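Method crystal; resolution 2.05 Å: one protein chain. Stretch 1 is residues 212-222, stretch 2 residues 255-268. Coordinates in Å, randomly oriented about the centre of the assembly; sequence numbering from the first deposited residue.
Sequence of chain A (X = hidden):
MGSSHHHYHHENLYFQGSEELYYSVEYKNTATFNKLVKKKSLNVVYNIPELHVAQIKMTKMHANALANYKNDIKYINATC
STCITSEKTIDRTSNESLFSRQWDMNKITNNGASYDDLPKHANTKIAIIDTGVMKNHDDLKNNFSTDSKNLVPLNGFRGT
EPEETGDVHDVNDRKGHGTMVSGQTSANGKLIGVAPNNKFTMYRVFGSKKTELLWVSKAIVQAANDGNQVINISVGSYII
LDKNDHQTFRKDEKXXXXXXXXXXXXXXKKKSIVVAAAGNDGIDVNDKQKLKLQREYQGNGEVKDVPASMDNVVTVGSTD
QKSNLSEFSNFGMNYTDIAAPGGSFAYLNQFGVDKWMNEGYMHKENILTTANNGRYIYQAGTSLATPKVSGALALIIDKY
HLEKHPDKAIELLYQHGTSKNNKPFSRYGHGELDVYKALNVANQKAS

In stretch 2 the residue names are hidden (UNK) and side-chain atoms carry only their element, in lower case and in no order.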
ATOM      1  N   GLU A 212     -10.446   6.754  -4.116  1.00 39.21           N
ATOM      2  CA  GLU A 212     -10.934   6.131  -5.345  1.00 38.15           C
ATOM      3  C   GLU A 212      -9.789   5.250  -5.813  1.00 37.33           C
ATOM      4  O   GLU A 212      -8.625   5.661  -5.714  1.00 35.42           O
ATOM      5  CB  GLU A 212     -11.207   7.177  -6.432  1.00 39.08           C
ATOM      6  CG  GLU A 212     -12.412   8.108  -6.232  1.00 40.62           C
ATOM      7  CD  GLU A 212     -13.749   7.512  -6.682  1.00 41.95           C
ATOM      8  OE1 GLU A 212     -13.930   6.284  -6.618  1.00 43.81           O
ATOM      9  OE2 GLU A 212     -14.635   8.290  -7.090  1.00 41.31           O
ATOM     10  N   LEU A 213     -10.089   4.052  -6.322  1.00 36.02           N
ATOM     11  CA  LEU A 213      -9.026   3.180  -6.818  1.00 35.30           C
ATOM     12  C   LEU A 213      -8.292   3.833  -7.988  1.00 33.29           C
ATOM     13  O   LEU A 213      -7.116   3.575  -8.204  1.00 31.64           O
ATOM     14  CB  LEU A 213      -9.541   1.779  -7.192  1.00 36.94           C
ATOM     15  CG  LEU A 213      -9.931   0.873  -6.013  1.00 39.16           C
ATOM     16  CD1 LEU A 213     -10.458  -0.468  -6.519  1.00 44.61           C
ATOM     17  CD2 LEU A 213      -8.771   0.641  -5.075  1.00 41.52           C
ATOM     18  N   LEU A 214      -8.984   4.691  -8.732  1.00 32.10           N
ATOM     19  CA  LEU A 214      -8.346   5.416  -9.805  1.00 32.04           C
ATOM     20  C   LEU A 214      -7.274   6.380  -9.289  1.00 30.26           C
ATOM     21  O   LEU A 214      -6.295   6.613  -9.981  1.00 28.54           O
ATOM     22  CB  LEU A 214      -9.357   6.173 -10.649  1.00 32.07           C
ATOM     23  CG  LEU A 214     -10.286   5.286 -11.491  1.00 38.49           C
ATOM     24  CD1 LEU A 214     -11.302   6.165 -12.230  1.00 40.56           C
ATOM     25  CD2 LEU A 214      -9.512   4.439 -12.461  1.00 35.78           C
ATOM     26  N   TRP A 215      -7.459   6.951  -8.097  1.00 29.16           N
ATOM     27  CA  TRP A 215      -6.448   7.875  -7.550  1.00 28.28           C
ATOM     28  C   TRP A 215      -5.226   7.071  -7.158  1.00 27.28           C
ATOM     29  O   TRP A 215      -4.078   7.488  -7.396  1.00 28.31           O
ATOM     30  CB  TRP A 215      -6.939   8.670  -6.323  1.00 28.35           C
ATOM     31  CG  TRP A 215      -8.264   9.390  -6.448  1.00 28.77           C
ATOM     32  CD1 TRP A 215      -8.930   9.703  -7.590  1.00 29.72           C
ATOM     33  CD2 TRP A 215      -8.998  10.004  -5.378  1.00 27.85           C
ATOM     34  NE1 TRP A 215     -10.078  10.398  -7.298  1.00 32.70           N
ATOM     35  CE2 TRP A 215     -10.138  10.613  -5.948  1.00 31.45           C
ATOM     36  CE3 TRP A 215      -8.813  10.076  -4.001  1.00 27.33           C
ATOM     37  CZ2 TRP A 215     -11.100  11.276  -5.182  1.00 31.26           C
ATOM     38  CZ3 TRP A 215      -9.769  10.734  -3.230  1.00 29.74           C
ATOM     39  CH2 TRP A 215     -10.897  11.336  -3.829  1.00 29.10           C
ATOM     40  N   VAL A 216      -5.474   5.899  -6.581  1.00 25.95           N
ATOM     41  CA  VAL A 216      -4.403   4.992  -6.189  1.00 25.44           C
ATOM     42  C   VAL A 216      -3.576   4.584  -7.408  1.00 25.50           C
ATOM     43  O   VAL A 216      -2.345   4.580  -7.348  1.00 22.01           O
ATOM     44  CB  VAL A 216      -4.933   3.729  -5.509  1.00 25.48           C
ATOM     45  CG1 VAL A 216      -3.770   2.754  -5.204  1.00 25.98           C
ATOM     46  CG2 VAL A 216      -5.705   4.088  -4.198  1.00 23.88           C
ATOM     47  N   SER A 217      -4.266   4.263  -8.511  1.00 25.41           N
ATOM     48  CA  SER A 217      -3.617   3.867  -9.742  1.00 25.25           C
ATOM     49  C   SER A 217      -2.758   4.990 -10.276  1.00 25.07           C
ATOM     50  O   SER A 217      -1.629   4.761 -10.674  1.00 25.84           O
ATOM     51  CB  SER A 217      -4.641   3.423 -10.779  1.00 27.03           C
ATOM     52  OG  SER A 217      -5.352   2.291 -10.300  1.00 29.73           O
ATOM     53  N   LYS A 218      -3.270   6.215 -10.251  1.00 25.42           N
ATOM     54  CA  LYS A 218      -2.486   7.343 -10.736  1.00 24.73           C
ATOM     55  C   LYS A 218      -1.276   7.583  -9.820  1.00 24.86           C
ATOM     56  O   LYS A 218      -0.211   7.958 -10.285  1.00 26.30           O
ATOM     57  CB  LYS A 218      -3.345   8.583 -10.866  1.00 24.41           C
ATOM     58  CG  LYS A 218      -2.673   9.706 -11.623  1.00 25.38           C
ATOM     59  CD  LYS A 218      -3.604  10.892 -11.780  1.00 29.24           C
ATOM     60  CE  LYS A 218      -2.981  11.983 -12.626  1.00 31.14           C
ATOM     61  NZ  LYS A 218      -3.934  13.099 -12.800  1.00 37.62           N
ATOM     62  N   ALA A 219      -1.449   7.357  -8.521  1.00 25.17           N
ATOM     63  CA  ALA A 219      -0.355   7.510  -7.562  1.00 25.07           C
ATOM     64  C   ALA A 219       0.759   6.491  -7.834  1.00 24.70           C
ATOM     65  O   ALA A 219       1.949   6.813  -7.714  1.00 24.37           O
ATOM     66  CB  ALA A 219      -0.875   7.414  -6.090  1.00 23.03           C
ATOM     67  N   ILE A 220       0.381   5.271  -8.220  1.00 23.77           N
ATOM     68  CA  ILE A 220       1.367   4.245  -8.538  1.00 22.96           C
ATOM     69  C   ILE A 220       2.161   4.666  -9.773  1.00 24.01           C
ATOM     70  O   ILE A 220       3.381   4.561  -9.801  1.00 24.33           O
ATOM     71  CB  ILE A 220       0.711   2.888  -8.773  1.00 23.35           C
ATOM     72  CG1 ILE A 220       0.087   2.399  -7.463  1.00 21.79           C
ATOM     73  CG2 ILE A 220       1.744   1.864  -9.294  1.00 22.80           C
ATOM     74  CD1 ILE A 220      -0.654   1.134  -7.605  1.00 25.49           C
ATOM     75  N   VAL A 221       1.464   5.142 -10.789  1.00 24.70           N
ATOM     76  CA  VAL A 221       2.122   5.640 -12.000  1.00 26.35           C
ATOM     77  C   VAL A 221       3.032   6.841 -11.685  1.00 27.85           C
ATOM     78  O   VAL A 221       4.162   6.945 -12.199  1.00 29.15           O
ATOM     79  CB  VAL A 221       1.070   6.024 -13.079  1.00 27.43           C
ATOM     80  CG1 VAL A 221       1.711   6.781 -14.218  1.00 26.90           C
ATOM     81  CG2 VAL A 221       0.354   4.756 -13.611  1.00 25.97           C
ATOM     82  N   GLN A 222       2.550   7.748 -10.852  1.00 28.09           N
ATOM     83  CA  GLN A 222       3.339   8.923 -10.505  1.00 31.08           C
ATOM     84  C   GLN A 222       4.631   8.529  -9.768  1.00 29.61           C
ATOM     85  O   GLN A 222       5.720   9.041 -10.079  1.00 27.73           O
ATOM     86  CB  GLN A 222       2.523   9.880  -9.631  1.00 32.40           C
ATOM     87  CG  GLN A 222       3.248  11.164  -9.347  1.00 38.09           C
ATOM     88  CD  GLN A 222       3.489  11.959 -10.606  1.00 42.34           C
ATOM     89  OE1 GLN A 222       2.547  12.285 -11.326  1.00 47.09           O
ATOM     90  NE2 GLN A 222       4.749  12.266 -10.885  1.00 39.69           N
ATOM     91  N   UNK A 255     -13.227  -1.541 -14.803  1.00 32.27           N
ATOM     92  CA  UNK A 255     -12.304  -0.460 -15.169  1.00 31.64           C
ATOM     93  C   UNK A 255     -11.271  -0.190 -14.084  1.00 31.35           C
ATOM     94  O   UNK A 255     -10.085  -0.009 -14.382  1.00 29.31           O
ATOM     95  c   UNK A 255     -12.042   1.926 -15.891  1.00 29.45           C
ATOM     96  c   UNK A 255     -13.036   0.819 -15.596  1.00 32.33           C
ATOM     97  c   UNK A 255     -13.862   0.534 -16.828  1.00 31.88           C
ATOM     98  N   UNK A 256     -11.717  -0.199 -12.830  1.00 31.57           N
ATOM     99  CA  UNK A 256     -10.835   0.010 -11.709  1.00 31.50           C
ATOM    100  C   UNK A 256      -9.843  -1.130 -11.590  1.00 31.37           C
ATOM    101  O   UNK A 256      -8.678  -0.903 -11.328  1.00 29.14           O
ATOM    102  o   UNK A 256     -13.708   3.093 -10.866  1.00 44.96           O
ATOM    103  o   UNK A 256     -14.032   1.007 -11.555  1.00 45.73           O
ATOM    104  c   UNK A 256     -12.174   1.490 -10.090  1.00 37.94           C
ATOM    105  c   UNK A 256     -11.608   0.132 -10.390  1.00 31.57           C
ATOM    106  c   UNK A 256     -13.388   1.882 -10.910  1.00 43.18           C
ATOM    107  N   UNK A 257     -10.328  -2.361 -11.741  1.00 33.34           N
ATOM    108  CA  UNK A 257      -9.471  -3.540 -11.644  1.00 33.51           C
ATOM    109  C   UNK A 257      -8.327  -3.418 -12.660  1.00 33.03           C
ATOM    110  O   UNK A 257      -7.140  -3.518 -12.311  1.00 32.11           O
ATOM    111  c   UNK A 257      -7.801  -7.643 -12.499  1.00 42.69           C
ATOM    112  c   UNK A 257      -8.592  -6.527 -12.692  1.00 40.68           C
ATOM    113  c   UNK A 257      -7.821  -8.291 -11.277  1.00 42.01           C
ATOM    114  o   UNK A 257      -7.026  -9.392 -11.076  1.00 43.23           O
ATOM    115  c   UNK A 257     -10.275  -4.826 -11.888  1.00 33.78           C
ATOM    116  c   UNK A 257      -9.433  -6.721 -10.466  1.00 39.95           C
ATOM    117  c   UNK A 257      -8.628  -7.840 -10.261  1.00 41.75           C
ATOM    118  c   UNK A 257      -9.435  -6.057 -11.682  1.00 38.11           C
ATOM    119  N   UNK A 258      -8.701  -3.179 -13.909  1.00 32.75           N
ATOM    120  CA  UNK A 258      -7.742  -3.016 -14.993  1.00 33.64           C
ATOM    121  C   UNK A 258      -6.792  -1.873 -14.735  1.00 32.88           C
ATOM    122  O   UNK A 258      -5.612  -1.999 -14.993  1.00 34.53           O
ATOM    123  o   UNK A 258      -8.966  -5.086 -16.332  1.00 40.34           O
ATOM    124  c   UNK A 258      -8.462  -2.748 -16.319  1.00 34.13           C
ATOM    125  c   UNK A 258      -9.210  -3.971 -16.843  1.00 37.82           C
ATOM    126  o   UNK A 258     -10.030  -3.814 -17.776  1.00 39.44           O
ATOM    127  N   UNK A 259      -7.314  -0.750 -14.255  1.00 32.16           N
ATOM    128  CA  UNK A 259      -6.484   0.427 -14.003  1.00 32.95           C
ATOM    129  C   UNK A 259      -5.406   0.094 -12.979  1.00 31.40           C
ATOM    130  O   UNK A 259      -4.223   0.401 -13.185  1.00 30.52           O
ATOM    131  c   UNK A 259      -7.326   1.590 -13.509  1.00 32.15           C
ATOM    132  N   UNK A 260      -5.830  -0.553 -11.899  1.00 30.69           N
ATOM    133  CA  UNK A 260      -4.926  -0.944 -10.815  1.00 31.28           C
ATOM    134  C   UNK A 260      -3.868  -1.980 -11.247  1.00 30.26           C
ATOM    135  O   UNK A 260      -2.683  -1.807 -10.949  1.00 29.10           O
ATOM    136  c   UNK A 260      -5.727  -1.444  -9.607  1.00 30.43           C
ATOM    137  c   UNK A 260      -4.062  -0.420  -7.980  1.00 35.88           C
ATOM    138  c   UNK A 260      -4.928  -1.665  -8.324  1.00 35.23           C
ATOM    139  c   UNK A 260      -5.864  -2.006  -7.181  1.00 37.05           C
ATOM    140  N   UNK A 261      -4.282  -3.044 -11.936  1.00 29.10           N
ATOM    141  CA  UNK A 261      -3.325  -4.048 -12.406  1.00 29.57           C
ATOM    142  C   UNK A 261      -2.398  -3.424 -13.447  1.00 29.08           C
ATOM    143  O   UNK A 261      -1.214  -3.717 -13.463  1.00 25.55           O
ATOM    144  c   UNK A 261      -3.039  -6.340 -13.512  1.00 31.35           C
ATOM    145  o   UNK A 261      -2.672  -7.884 -11.732  1.00 29.64           O
ATOM    146  n   UNK A 261      -1.034  -6.409 -12.147  1.00 29.96           N
ATOM    147  c   UNK A 261      -2.228  -6.948 -12.386  1.00 30.51           C
ATOM    148  c   UNK A 261      -4.017  -5.276 -13.013  1.00 30.69           C
ATOM    149  N   UNK A 262      -2.932  -2.557 -14.308  1.00 29.01           N
ATOM    150  CA  UNK A 262      -2.083  -1.899 -15.321  1.00 30.23           C
ATOM    151  C   UNK A 262      -1.096  -0.927 -14.675  1.00 28.55           C
ATOM    152  O   UNK A 262       0.028  -0.810 -15.125  1.00 28.89           O
ATOM    153  c   UNK A 262      -4.098  -0.588 -19.263  1.00 45.10           C
ATOM    154  c   UNK A 262      -3.612  -2.205 -17.337  1.00 34.14           C
ATOM    155  c   UNK A 262      -4.678  -1.557 -18.239  1.00 41.49           C
ATOM    156  c   UNK A 262      -2.917  -1.213 -16.413  1.00 31.85           C
ATOM    157  n   UNK A 262      -5.163  -0.009 -20.168  1.00 48.54           N
ATOM    158  N   UNK A 263      -1.505  -0.257 -13.606  1.00 27.53           N
ATOM    159  CA  UNK A 263      -0.604   0.654 -12.891  1.00 27.79           C
ATOM    160  C   UNK A 263       0.592  -0.146 -12.331  1.00 26.81           C
ATOM    161  O   UNK A 263       1.745   0.240 -12.493  1.00 26.26           O
ATOM    162  c   UNK A 263      -1.349   1.359 -11.755  1.00 25.93           C
ATOM    163  N   UNK A 264       0.284  -1.257 -11.662  1.00 26.11           N
ATOM    164  CA  UNK A 264       1.287  -2.175 -11.096  1.00 26.30           C
ATOM    165  C   UNK A 264       2.291  -2.683 -12.175  1.00 27.00           C
ATOM    166  O   UNK A 264       3.503  -2.687 -11.964  1.00 26.13           O
ATOM    167  c   UNK A 264       1.555  -4.471  -9.977  1.00 26.26           C
ATOM    168  c   UNK A 264      -0.136  -2.822  -9.126  1.00 25.93           C
ATOM    169  c   UNK A 264      -1.080  -3.793  -8.465  1.00 29.96           C
ATOM    170  c   UNK A 264       0.570  -3.357 -10.374  1.00 25.07           C
ATOM    171  N   UNK A 265       1.782  -3.065 -13.332  1.00 27.81           N
ATOM    172  CA  UNK A 265       2.641  -3.559 -14.415  1.00 28.84           C
ATOM    173  C   UNK A 265       3.440  -2.419 -15.027  1.00 28.33           C
ATOM    174  O   UNK A 265       4.565  -2.618 -15.491  1.00 31.15           O
ATOM    175  o   UNK A 265       1.623  -6.098 -13.833  1.00 33.04           O
ATOM    176  c   UNK A 265       1.818  -4.317 -15.451  1.00 29.32           C
ATOM    177  c   UNK A 265       1.211  -5.611 -14.887  1.00 31.09           C
ATOM    178  n   UNK A 265       0.255  -6.177 -15.601  1.00 31.50           N
ATOM    179  N   UNK A 266       2.858  -1.228 -15.020  1.00 28.01           N
ATOM    180  CA  UNK A 266       3.549  -0.037 -15.484  1.00 27.92           C
ATOM    181  C   UNK A 266       4.746   0.210 -14.546  1.00 27.73           C
ATOM    182  O   UNK A 266       5.870   0.438 -15.009  1.00 26.63           O
ATOM    183  o   UNK A 266       4.947   6.017 -17.257  1.00 40.59           O
ATOM    184  c   UNK A 266       3.231   2.460 -15.995  1.00 28.44           C
ATOM    185  c   UNK A 266       4.375   4.840 -16.859  1.00 35.01           C
ATOM    186  c   UNK A 266       4.452   4.480 -15.534  1.00 32.96           C
ATOM    187  c   UNK A 266       3.162   2.835 -17.327  1.00 34.14           C
ATOM    188  c   UNK A 266       3.891   3.304 -15.115  1.00 28.74           C
ATOM    189  c   UNK A 266       3.732   4.026 -17.768  1.00 36.39           C
ATOM    190  c   UNK A 266       2.606   1.163 -15.506  1.00 27.65           C
ATOM    191  N   UNK A 267       4.504   0.138 -13.236  1.00 25.71           N
ATOM    192  CA  UNK A 267       5.576   0.324 -12.253  1.00 25.71           C
ATOM    193  C   UNK A 267       6.671  -0.684 -12.500  1.00 26.49           C
ATOM    194  O   UNK A 267       7.837  -0.326 -12.465  1.00 26.08           O
ATOM    195  c   UNK A 267       5.061   0.220 -10.811  1.00 21.69           C
ATOM    196  N   UNK A 268       6.294  -1.942 -12.751  1.00 28.02           N
ATOM    197  CA  UNK A 268       7.277  -3.002 -13.008  1.00 30.18           C
ATOM    198  C   UNK A 268       8.132  -2.669 -14.238  1.00 31.10           C
ATOM    199  O   UNK A 268       9.338  -2.834 -14.210  1.00 31.67           O
ATOM    200  c   UNK A 268       6.765  -6.715 -14.002  1.00 39.67           C
ATOM    201  n   UNK A 268       8.475  -8.413 -13.378  1.00 42.75           N
ATOM    202  c   UNK A 268       6.594  -4.343 -13.216  1.00 31.77           C
ATOM    203  c   UNK A 268       7.660  -7.860 -14.485  1.00 42.65           C
ATOM    204  c   UNK A 268       7.556  -5.512 -13.495  1.00 34.22           C
TER
HETATM  205  O   HOH W   1     -11.850   4.508  -8.965  1.00 38.81           O

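Position 255 carries three carbons, one bearing the other two. They make no contact with stretch 1. The fork at the first carbon marks Val255.

Position 256 has three carbons, the third carrying two oxygens. The second carbon lies 3.9 Å from CB of Leu213. One oxygen accepts a hydrogen bond from water 1 (3.0 Å to the water oxygen), and the same water accepts one from N of Leu214 at 2.9 Å. This is a carboxylate on a two-carbon arm, so Glu256.

Position 257 shows one carbon, then a six-carbon ring bearing an oxygen. Its CA-to-CB bond points away, and the side chain makes no contact with stretch 1. It is Tyr257.

Position 258 has two carbons, the second carrying two oxygens. Its CA-to-CB bond also points away, and it makes no contact: Asp258.

Position 259 has a single carbon, directed toward stretch 1 and 3.7 Å from CD2 of Leu214. This is Ala259.

Position 260 has four carbons, forked at the second. One of the fork carbons lies 3.8 Å from CD1 of Ile220 and 4.2 Å from CG1 of Val216. The backbone N is 3.3 Å from OG of Ser217, but the angle is too poor for a hydrogen bond. That hydroxyl instead donates to O of Leu213, at 3.0 Å from OG, within its own helix. This is Leu260.

Position 261 has three carbons, the third with one oxygen and one nitrogen. Its CA-to-CB bond points away, and the side chain makes no contact with stretch 1. It is Gln261.

Position 262 is a row of four carbons ending in nitrogen. Its end leads away from the contact: Lys262.

Position 263 is one carbon, 3.6 Å from O of Ser217 and 3.9 Å from CB of Ile220. It is Ala263.

Position 264 has four carbons, forked at the first, with one arm two carbons long. The inner carbon of that arm is 4.3 Å from CD1 of Ile220. This is Ile264.

Position 265 has two carbons, the second with an oxygen and a nitrogen. It is out of reach: Asn265.

Position 266 has one carbon and a six-carbon ring bearing an oxygen. A ring carbon is 3.8 Å from CG1 of Val221, which meets the ring obliquely. This is Tyr266.

Position 267 is one carbon, 4.0 Å from CG2 of Ile220: Ala267.

Position 268 is four carbons in a row ending in nitrogen, out of reach: Lys268.

The helices run nearly parallel, at 8°, with axes 8.6 Å apart at closest approach. Ile220 is a knob among Leu260, Ala263, Ile264 and Ala267. Ala259 and Ala263 point their CB atoms toward stretch 1, and between them CA of Leu260 lies 5.1 Å from CA of Ser217. Packing is mostly apolar, with no direct hydrogen bond across; water 1 bridges one end.

Stretch 2, residues 255-268: VEYDALQKAINYAK
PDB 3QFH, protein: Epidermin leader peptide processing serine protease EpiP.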